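Long-range contacts in uncharacterized protein (Corynebacterium glutamicum, PDB 2NSF), which catalyses the mycothiol-dependent isomerisation of maleylpyruvate, a cis-trans isomerase reaction, and carries a bound zinc ion: residues T23-P28 with A154-W159; T34-G39 with M160-V165; V226-S231 with D245-S250. All coordinates share one frame; numbering follows the deposited sequence.

In the fold
Contacts 1 and 2 lie in the helical part of the protein and share helix 156-171: its first turn meets the segment leading into helix 29-49, and the next turns meet that helix. They touch, Phe24 CE1 lying 3.6 Å from Leu35 CD1, and both are buried. Contact 1 is mainly aromatic, whereas contact 2 packs small residues together on one side of a helix whose other side carries the zinc ligand Glu164; neither has a direct hydrogen bond between its segments. Contact 3 lies apart, its centre about 28 Å and about 27 Å from those of contacts 1 and 2. It is a surface strand pair at one margin of the C-terminal sheet, joined chiefly by backbone hydrogen bonds.

Contact 1: residues T23-P28 with A154-W159; sequences TFHDLP and ASETLW
Phe24 and His25 close on Trp159 with two differently turned rings. The phenyl ring lies obliquely against the six-membered ring of the indole, planes at 46°, and Trp159 CE3 sits over one phenyl face, offset toward its rim, 3.5 Å from Phe24 CG. Both side chains extend anti to their own backbone N (chi1 -174° in Phe24), which sends the rings toward each other between the segments. The same face runs on over the helix backbone, Phe24 CE2 lying 3.4 Å from Trp159 CA, while the CE2 edge meets Leu158 CB.

His25 approaches differently. Its edge is directed at the face of the indole five-membered ring in a T-shaped pair, planes at 73°, led by His25 CE1 at 3.6 Å from Trp159 CD1. On the same imidazole, ND1 hydrogen-bonds to a water at 2.7 Å; that water donates to Glu156 OE1 at 2.9 Å, so the bridge helps fix the ring's rotation. The other carboxylate oxygen, Glu156 OE2, forms a long, weak ion pair with Arg150.

The indole NE1 is hydrogen-bonded to Glu192, while Thr188 of the same helix 183-199 takes the backbone N of Phe24. Together Phe24, His25 and Trp159 form an aromatic cluster that joins the short 3-10 turn before helix 29-49 to the first turn of helix 156-171.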
loop_
_atom_site.group_PDB
_atom_site.type_symbol
_atom_site.label_atom_id
_atom_site.label_comp_id
_atom_site.label_asym_id
_atom_site.label_seq_id
_atom_site.Cartn_x
_atom_site.Cartn_y
_atom_site.Cartn_z
ATOM N N THR A 23 3.519 -15.422 -4.436
ATOM C CA THR A 23 2.995 -14.098 -4.217
ATOM C C THR A 23 2.064 -14.135 -3.035
ATOM O O THR A 23 1.634 -15.195 -2.581
ATOM C CB THR A 23 2.185 -13.593 -5.426
ATOM O OG1 THR A 23 0.933 -14.289 -5.483
ATOM C CG2 THR A 23 2.947 -13.820 -6.717
ATOM N N PHE A 24 1.753 -12.944 -2.554
ATOM C CA PHE A 24 0.863 -12.772 -1.428
ATOM C C PHE A 24 -0.452 -13.496 -1.697
ATOM O O PHE A 24 -1.020 -14.142 -0.816
ATOM C CB PHE A 24 0.597 -11.281 -1.246
ATOM C CG PHE A 24 -0.208 -10.950 -0.034
ATOM C CD1 PHE A 24 0.415 -10.703 1.181
ATOM C CD2 PHE A 24 -1.595 -10.889 -0.103
ATOM C CE1 PHE A 24 -0.336 -10.389 2.318
ATOM C CE2 PHE A 24 -2.355 -10.579 1.022
ATOM C CZ PHE A 24 -1.725 -10.330 2.235
ATOM N N HIS A 25 -0.927 -13.388 -2.932
ATOM C CA HIS A 25 -2.196 -13.984 -3.327
ATOM C C HIS A 25 -2.284 -15.506 -3.221
ATOM O O HIS A 25 -3.367 -16.046 -2.982
ATOM C CB HIS A 25 -2.544 -13.532 -4.746
ATOM C CG HIS A 25 -2.459 -12.048 -4.940
ATOM N ND1 HIS A 25 -3.184 -11.154 -4.180
ATOM C CD2 HIS A 25 -1.720 -11.301 -5.793
ATOM C CE1 HIS A 25 -2.893 -9.921 -4.555
ATOM N NE2 HIS A 25 -2.006 -9.982 -5.532
ATOM N N ASP A 26 -1.157 -16.196 -3.386
ATOM C CA ASP A 26 -1.129 -17.659 -3.313
ATOM C C ASP A 26 -1.105 -18.160 -1.872
ATOM O O ASP A 26 -1.300 -19.350 -1.618
ATOM C CB ASP A 26 0.107 -18.220 -4.024
ATOM C CG ASP A 26 0.250 -17.721 -5.444
ATOM O OD1 ASP A 26 -0.718 -17.848 -6.229
ATOM O OD2 ASP A 26 1.343 -17.210 -5.777
ATOM N N LEU A 27 -0.850 -17.259 -0.933
ATOM C CA LEU A 27 -0.783 -17.633 0.472
ATOM C C LEU A 27 -2.148 -17.979 1.047
ATOM O O LEU A 27 -3.176 -17.482 0.582
ATOM C CB LEU A 27 -0.180 -16.494 1.296
ATOM C CG LEU A 27 1.233 -16.031 0.949
ATOM C CD1 LEU A 27 1.599 -14.824 1.804
ATOM C CD2 LEU A 27 2.213 -17.169 1.178
ATOM N N PRO A 28 -2.179 -18.862 2.059
ATOM C CA PRO A 28 -3.454 -19.234 2.675
ATOM C C PRO A 28 -4.015 -17.986 3.355
ATOM O O PRO A 28 -3.255 -17.123 3.797
ATOM C CB PRO A 28 -3.049 -20.304 3.685
ATOM C CG PRO A 28 -1.855 -20.938 3.040
ATOM C CD PRO A 28 -1.093 -19.737 2.532
ATOM N N ALA A 154 -13.363 -10.377 -2.036
ATOM C CA ALA A 154 -13.246 -9.600 -0.798
ATOM C C ALA A 154 -11.913 -9.817 -0.087
ATOM O O ALA A 154 -11.413 -8.922 0.597
ATOM C CB ALA A 154 -14.397 -9.943 0.137
ATOM N N SER A 155 -11.344 -11.008 -0.247
ATOM C CA SER A 155 -10.067 -11.339 0.373
ATOM C C SER A 155 -8.965 -10.376 -0.052
ATOM O O SER A 155 -7.938 -10.266 0.616
ATOM C CB SER A 155 -9.664 -12.770 0.008
ATOM O OG SER A 155 -9.720 -12.956 -1.390
ATOM N N GLU A 156 -9.180 -9.688 -1.168
ATOM C CA GLU A 156 -8.205 -8.730 -1.680
ATOM C C GLU A 156 -7.929 -7.628 -0.653
ATOM O O GLU A 156 -6.877 -6.994 -0.694
ATOM C CB GLU A 156 -8.716 -8.094 -2.976
ATOM C CG GLU A 156 -7.667 -7.338 -3.789
ATOM C CD GLU A 156 -6.849 -8.255 -4.690
ATOM O OE1 GLU A 156 -7.177 -9.458 -4.765
ATOM O OE2 GLU A 156 -5.887 -7.769 -5.327
ATOM N N THR A 157 -8.870 -7.401 0.262
ATOM C CA THR A 157 -8.683 -6.357 1.272
ATOM C C THR A 157 -7.489 -6.658 2.168
ATOM O O THR A 157 -6.886 -5.748 2.728
ATOM C CB THR A 157 -9.931 -6.178 2.168
ATOM O OG1 THR A 157 -10.191 -7.391 2.884
ATOM C CG2 THR A 157 -11.146 -5.803 1.326
ATOM N N LEU A 158 -7.150 -7.935 2.310
ATOM C CA LEU A 158 -6.004 -8.308 3.133
ATOM C C LEU A 158 -4.736 -7.794 2.452
ATOM O O LEU A 158 -3.825 -7.289 3.108
ATOM C CB LEU A 158 -5.942 -9.828 3.299
ATOM C CG LEU A 158 -7.127 -10.468 4.036
ATOM C CD1 LEU A 158 -7.045 -11.977 3.902
ATOM C CD2 LEU A 158 -7.125 -10.051 5.506
ATOM N N TRP A 159 -4.691 -7.918 1.130
ATOM C CA TRP A 159 -3.546 -7.450 0.354
ATOM C C TRP A 159 -3.549 -5.926 0.299
ATOM O O TRP A 159 -2.524 -5.272 0.500
ATOM C CB TRP A 159 -3.610 -8.011 -1.071
ATOM C CG TRP A 159 -2.712 -7.292 -2.053
ATOM C CD1 TRP A 159 -3.101 -6.637 -3.185
ATOM C CD2 TRP A 159 -1.286 -7.151 -1.980
ATOM N NE1 TRP A 159 -2.010 -6.097 -3.824
ATOM C CE2 TRP A 159 -0.882 -6.397 -3.105
ATOM C CE3 TRP A 159 -0.307 -7.589 -1.075
ATOM C CZ2 TRP A 159 0.457 -6.068 -3.353
ATOM C CZ3 TRP A 159 1.032 -7.261 -1.323
ATOM C CH2 TRP A 159 1.397 -6.509 -2.452
HETATM O O HOH W 1 -5.653 -11.195 -3.023
#

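Contact 2: residues T34-G39 with M160-V165; sequences TLARLG and MRSREV. With ZN (zinc ion), chain E; SO4 (sulfate ion), chain B.
Helices 29-49 and 156-171 run side by side in nearly the same direction, their short segments inclined by 24° with axes 8.6 Å apart, and Ala36 faces Ser162 while Gly39 faces Val165. This is close helix-helix packing through small residues within the helical domain that holds the zinc site. Ser162 OG lies alongside Ala36, 3.4 Å from its CA; the hydroxyl is hydrogen-bonded to Leu158 O one turn back, which satisfies it inside the interface. Val165 fills the place beside Gly39, where no side chain intervenes: its CB is 3.5 Å from Gly39 O, and CG2, set between the backbone N and the carbonyl carbon, presses against Gly39 C.

Glu164 and Arg163 serve other surfaces of the same helix. Arg163 offers the edge of its guanidinium to a sulfate, probably from the crystallisation liquor, with NH1 donating to sulfate O4 at 2.9 Å and NH2 to O2 at 3.1 Å; NH1 also forms a salt bridge with Glu192. Zinc is bound by Glu164 together with His72, His168 and waters. Glu164 OE1 makes the metal bond at 2.1 Å, while OE2 accepts a hydrogen bond from a zinc-bound water at 2.6 Å.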
loop_
_atom_site.group_PDB
_atom_site.type_symbol
_atom_site.label_atom_id
_atom_site.label_comp_id
_atom_site.label_asym_id
_atom_site.label_seq_id
_atom_site.Cartn_x
_atom_site.Cartn_y
_atom_site.Cartn_z
ATOM N N THR A 34 -2.288 -12.635 8.892
ATOM C CA THR A 34 -1.161 -12.414 9.784
ATOM C C THR A 34 -0.259 -11.305 9.247
ATOM O O THR A 34 0.191 -10.439 9.998
ATOM C CB THR A 34 -0.343 -13.706 9.970
ATOM O OG1 THR A 34 -1.163 -14.681 10.623
ATOM C CG2 THR A 34 0.903 -13.449 10.825
ATOM N N LEU A 35 0.001 -11.329 7.945
ATOM C CA LEU A 35 0.846 -10.315 7.332
ATOM C C LEU A 35 0.224 -8.928 7.441
ATOM O O LEU A 35 0.931 -7.946 7.641
ATOM C CB LEU A 35 1.118 -10.654 5.862
ATOM C CG LEU A 35 2.244 -11.672 5.626
ATOM C CD1 LEU A 35 2.256 -12.082 4.166
ATOM C CD2 LEU A 35 3.585 -11.067 6.027
ATOM N N ALA A 36 -1.098 -8.848 7.311
ATOM C CA ALA A 36 -1.779 -7.558 7.418
ATOM C C ALA A 36 -1.700 -7.062 8.855
ATOM O O ALA A 36 -1.488 -5.873 9.099
ATOM C CB ALA A 36 -3.241 -7.688 6.983
ATOM N N ARG A 37 -1.878 -7.977 9.804
ATOM C CA ARG A 37 -1.811 -7.628 11.218
ATOM C C ARG A 37 -0.387 -7.219 11.591
ATOM O O ARG A 37 -0.186 -6.256 12.324
ATOM C CB ARG A 37 -2.268 -8.807 12.079
ATOM C CG ARG A 37 -3.766 -9.059 12.002
ATOM C CD ARG A 37 -4.157 -10.343 12.703
ATOM N NE ARG A 37 -5.608 -10.455 12.836
ATOM C CZ ARG A 37 -6.243 -11.570 13.177
ATOM N NH1 ARG A 37 -5.559 -12.684 13.419
ATOM N NH2 ARG A 37 -7.566 -11.573 13.284
ATOM N N LEU A 38 0.600 -7.953 11.083
ATOM C CA LEU A 38 1.998 -7.632 11.366
ATOM C C LEU A 38 2.350 -6.251 10.823
ATOM O O LEU A 38 3.039 -5.466 11.481
ATOM C CB LEU A 38 2.922 -8.681 10.741
ATOM C CG LEU A 38 3.030 -10.009 11.495
ATOM C CD1 LEU A 38 3.794 -11.018 10.656
ATOM C CD2 LEU A 38 3.727 -9.780 12.835
ATOM N N GLY A 39 1.883 -5.967 9.612
ATOM C CA GLY A 39 2.152 -4.678 9.003
ATOM C C GLY A 39 1.503 -3.547 9.776
ATOM O O GLY A 39 2.064 -2.456 9.893
ATOM N N MET A 160 -4.716 -5.359 0.024
ATOM C CA MET A 160 -4.834 -3.910 -0.068
ATOM C C MET A 160 -4.399 -3.230 1.223
ATOM O O MET A 160 -3.672 -2.238 1.193
ATOM C CB MET A 160 -6.276 -3.532 -0.409
ATOM C CG MET A 160 -6.706 -4.003 -1.787
ATOM S SD MET A 160 -8.495 -4.013 -1.978
ATOM C CE MET A 160 -8.803 -2.299 -2.297
ATOM N N ARG A 161 -4.835 -3.760 2.358
ATOM C CA ARG A 161 -4.450 -3.159 3.630
ATOM C C ARG A 161 -2.949 -3.332 3.859
ATOM O O ARG A 161 -2.285 -2.417 4.348
ATOM C CB ARG A 161 -5.235 -3.779 4.783
ATOM C CG ARG A 161 -4.957 -3.125 6.140
ATOM C CD ARG A 161 -5.309 -1.635 6.137
ATOM N NE ARG A 161 -5.202 -1.059 7.476
ATOM C CZ ARG A 161 -5.328 0.237 7.751
ATOM N NH1 ARG A 161 -5.565 1.108 6.778
ATOM N NH2 ARG A 161 -5.211 0.663 9.002
ATOM N N SER A 162 -2.413 -4.494 3.502
ATOM C CA SER A 162 -0.983 -4.743 3.669
ATOM C C SER A 162 -0.148 -3.712 2.905
ATOM O O SER A 162 0.852 -3.215 3.425
ATOM C CB SER A 162 -0.621 -6.159 3.200
ATOM O OG SER A 162 -1.175 -7.144 4.064
ATOM N N ARG A 163 -0.540 -3.393 1.669
ATOM C CA ARG A 163 0.204 -2.399 0.893
ATOM C C ARG A 163 0.255 -1.084 1.660
ATOM O O ARG A 163 1.291 -0.423 1.734
ATOM C CB ARG A 163 -0.464 -2.116 -0.459
ATOM C CG ARG A 163 -0.495 -3.261 -1.435
ATOM C CD ARG A 163 -1.049 -2.788 -2.779
ATOM N NE ARG A 163 -2.311 -2.062 -2.622
ATOM C CZ ARG A 163 -3.275 -2.037 -3.536
ATOM N NH1 ARG A 163 -3.119 -2.695 -4.681
ATOM N NH2 ARG A 163 -4.402 -1.376 -3.300
ATOM N N GLU A 164 -0.888 -0.705 2.218
ATOM C CA GLU A 164 -0.991 0.542 2.958
ATOM C C GLU A 164 -0.129 0.603 4.208
ATOM O O GLU A 164 0.682 1.515 4.361
ATOM C CB GLU A 164 -2.444 0.798 3.366
ATOM C CG GLU A 164 -3.420 0.961 2.213
ATOM C CD GLU A 164 -3.128 2.171 1.352
ATOM O OE1 GLU A 164 -2.771 3.239 1.898
ATOM O OE2 GLU A 164 -3.278 2.065 0.118
ATOM N N VAL A 165 -0.309 -0.355 5.111
ATOM C CA VAL A 165 0.439 -0.324 6.358
ATOM C C VAL A 165 1.943 -0.538 6.237
ATOM O O VAL A 165 2.713 0.130 6.924
ATOM C CB VAL A 165 -0.146 -1.321 7.399
ATOM C CG1 VAL A 165 -1.528 -0.846 7.845
ATOM C CG2 VAL A 165 -0.234 -2.719 6.813
HETATM ZN ZN ZN E . -2.296 5.012 0.820
HETATM S S SO4 B . -6.222 -1.299 -6.529
HETATM O O1 SO4 B . -7.357 -1.566 -7.432
HETATM O O2 SO4 B . -6.715 -0.774 -5.250
HETATM O O3 SO4 B . -5.340 -0.306 -7.155
HETATM O O4 SO4 B . -5.483 -2.548 -6.281
HETATM O O HOH W 2 -3.609 4.477 -0.846
HETATM O O HOH W 3 -0.712 3.946 -0.688
#

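Contact 3: residues V226-S231 with D245-S250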
loop_
_atom_site.group_PDB
_atom_site.type_symbol
_atom_site.label_atom_id
_atom_site.label_comp_id
_atom_site.label_asym_id
_atom_site.label_seq_id
_atom_site.Cartn_x
_atom_site.Cartn_y
_atom_site.Cartn_z
ATOM N N VAL A 226 16.042 0.023 -20.620
ATOM C CA VAL A 226 16.743 0.672 -19.527
ATOM C C VAL A 226 16.476 -0.222 -18.323
ATOM O O VAL A 226 15.331 -0.383 -17.903
ATOM C CB VAL A 226 16.208 2.085 -19.246
ATOM C CG1 VAL A 226 16.928 2.687 -18.039
ATOM C CG2 VAL A 226 16.416 2.961 -20.468
ATOM N N VAL A 227 17.534 -0.825 -17.791
ATOM C CA VAL A 227 17.401 -1.714 -16.648
ATOM C C VAL A 227 17.798 -1.018 -15.357
ATOM O O VAL A 227 18.934 -0.555 -15.214
ATOM C CB VAL A 227 18.281 -2.971 -16.819
ATOM C CG1 VAL A 227 18.047 -3.935 -15.664
ATOM C CG2 VAL A 227 17.966 -3.646 -18.142
ATOM N N VAL A 228 16.850 -0.928 -14.429
ATOM C CA VAL A 228 17.096 -0.318 -13.127
ATOM C C VAL A 228 17.194 -1.498 -12.176
ATOM O O VAL A 228 16.218 -2.217 -11.968
ATOM C CB VAL A 228 15.933 0.603 -12.711
ATOM C CG1 VAL A 228 16.132 1.088 -11.279
ATOM C CG2 VAL A 228 15.857 1.786 -13.663
ATOM N N SER A 229 18.376 -1.701 -11.599
ATOM C CA SER A 229 18.579 -2.847 -10.726
ATOM C C SER A 229 19.037 -2.544 -9.304
ATOM O O SER A 229 19.576 -1.474 -9.010
ATOM C CB SER A 229 19.581 -3.803 -11.376
ATOM O OG SER A 229 20.821 -3.146 -11.567
ATOM N N GLY A 230 18.820 -3.523 -8.432
ATOM C CA GLY A 230 19.207 -3.406 -7.039
ATOM C C GLY A 230 18.604 -4.572 -6.289
ATOM O O GLY A 230 18.207 -5.562 -6.902
ATOM N N SER A 231 18.545 -4.482 -4.964
ATOM C CA SER A 231 17.934 -5.550 -4.187
ATOM C C SER A 231 16.432 -5.350 -4.358
ATOM O O SER A 231 15.998 -4.321 -4.876
ATOM C CB SER A 231 18.299 -5.425 -2.706
ATOM O OG SER A 231 17.765 -4.227 -2.159
ATOM N N ASP A 245 17.840 5.779 -4.292
ATOM C CA ASP A 245 19.071 5.468 -3.564
ATOM C C ASP A 245 19.464 3.993 -3.577
ATOM O O ASP A 245 20.636 3.662 -3.419
ATOM C CB ASP A 245 18.979 5.922 -2.104
ATOM C CG ASP A 245 19.009 7.428 -1.953
ATOM O OD1 ASP A 245 19.468 8.117 -2.889
ATOM O OD2 ASP A 245 18.590 7.921 -0.885
ATOM N N GLY A 246 18.494 3.108 -3.757
ATOM C CA GLY A 246 18.811 1.691 -3.754
ATOM C C GLY A 246 18.953 1.040 -5.115
ATOM O O GLY A 246 18.985 -0.186 -5.212
ATOM N N VAL A 247 19.052 1.840 -6.172
ATOM C CA VAL A 247 19.164 1.279 -7.516
ATOM C C VAL A 247 20.163 2.002 -8.412
ATOM O O VAL A 247 20.576 3.126 -8.124
ATOM C CB VAL A 247 17.795 1.303 -8.232
ATOM C CG1 VAL A 247 16.751 0.568 -7.403
ATOM C CG2 VAL A 247 17.356 2.740 -8.464
ATOM N N THR A 248 20.544 1.344 -9.503
ATOM C CA THR A 248 21.452 1.926 -10.492
ATOM C C THR A 248 20.857 1.629 -11.864
ATOM O O THR A 248 20.003 0.746 -11.992
ATOM C CB THR A 248 22.876 1.334 -10.425
ATOM O OG1 THR A 248 22.831 -0.076 -10.674
ATOM C CG2 THR A 248 23.494 1.597 -9.061
ATOM N N SER A 249 21.303 2.361 -12.880
ATOM C CA SER A 249 20.792 2.185 -14.235
ATOM C C SER A 249 21.825 1.628 -15.207
ATOM O O SER A 249 23.011 1.939 -15.120
ATOM C CB SER A 249 20.270 3.521 -14.776
ATOM O OG SER A 249 19.908 3.415 -16.141
ATOM N N SER A 250 21.357 0.807 -16.138
ATOM C CA SER A 250 22.221 0.202 -17.143
ATOM C C SER A 250 22.754 1.259 -18.108
ATOM O O SER A 250 23.708 1.010 -18.845
ATOM C CB SER A 250 21.443 -0.860 -17.921
ATOM O OG SER A 250 20.327 -0.280 -18.570
HETATM O O HOH W 4 22.555 -1.758 -8.347
HETATM O O HOH W 5 19.424 -2.169 -3.541
#
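Ser229 O is gripped from two directions: Thr248 N donates to it across the strands at 3.0 Å, and a water donates a second bond. That water is also hydrogen-bonded to Thr248 OG1 at 2.9 Å, so the threonine engages the same carbonyl both through its backbone and through solvent. The reciprocal bond, from Ser229 N to Thr248 O, completes the hydrogen-bonded pair. A CH group joins in as well, Val247 CA lying close to Ser229 O.

One step along, Val228 and Ser249 form a non-hydrogen-bonded pair. The next pair of bonds is made with Val227, whose O accepts from Ser250 N at 2.9 Å. Its N, however, donates to a side chain: Ser250 OG receives it at 3.0 Å with a nearly straight N-H...O angle of 168°. With chi1 at 60° this hydroxyl is held between its own backbone N and carbonyl carbon, and it takes the role a backbone carbonyl would play as the chain leaves the strand.

Antiparallel strands 226-230 and 247-249 thus pair at one side of a four-stranded mixed sheet in the C-terminal domain, 247-249 being an outermost strand and 226-230 also pairing with strand 206-210. The connection between them passes through helix 232-239, whose first turn is capped by Ser231 OG on Gly234 N.

On the face carrying Val228 and Ser249, Val228 CG1 packs tightly against Val247, 3.5 Å from its CB and equally near its CG2, and Tyr238 of that helix touches both valines. Val226 CG1 meets Ser249 OG at 3.6 Å, the hydroxyl itself being hydrogen-bonded to Thr251 OG1 and the backbone O of Glu253. Past the strand end, a water accepts from Ser231 N and donates to Gly246 O at 2.6 Å.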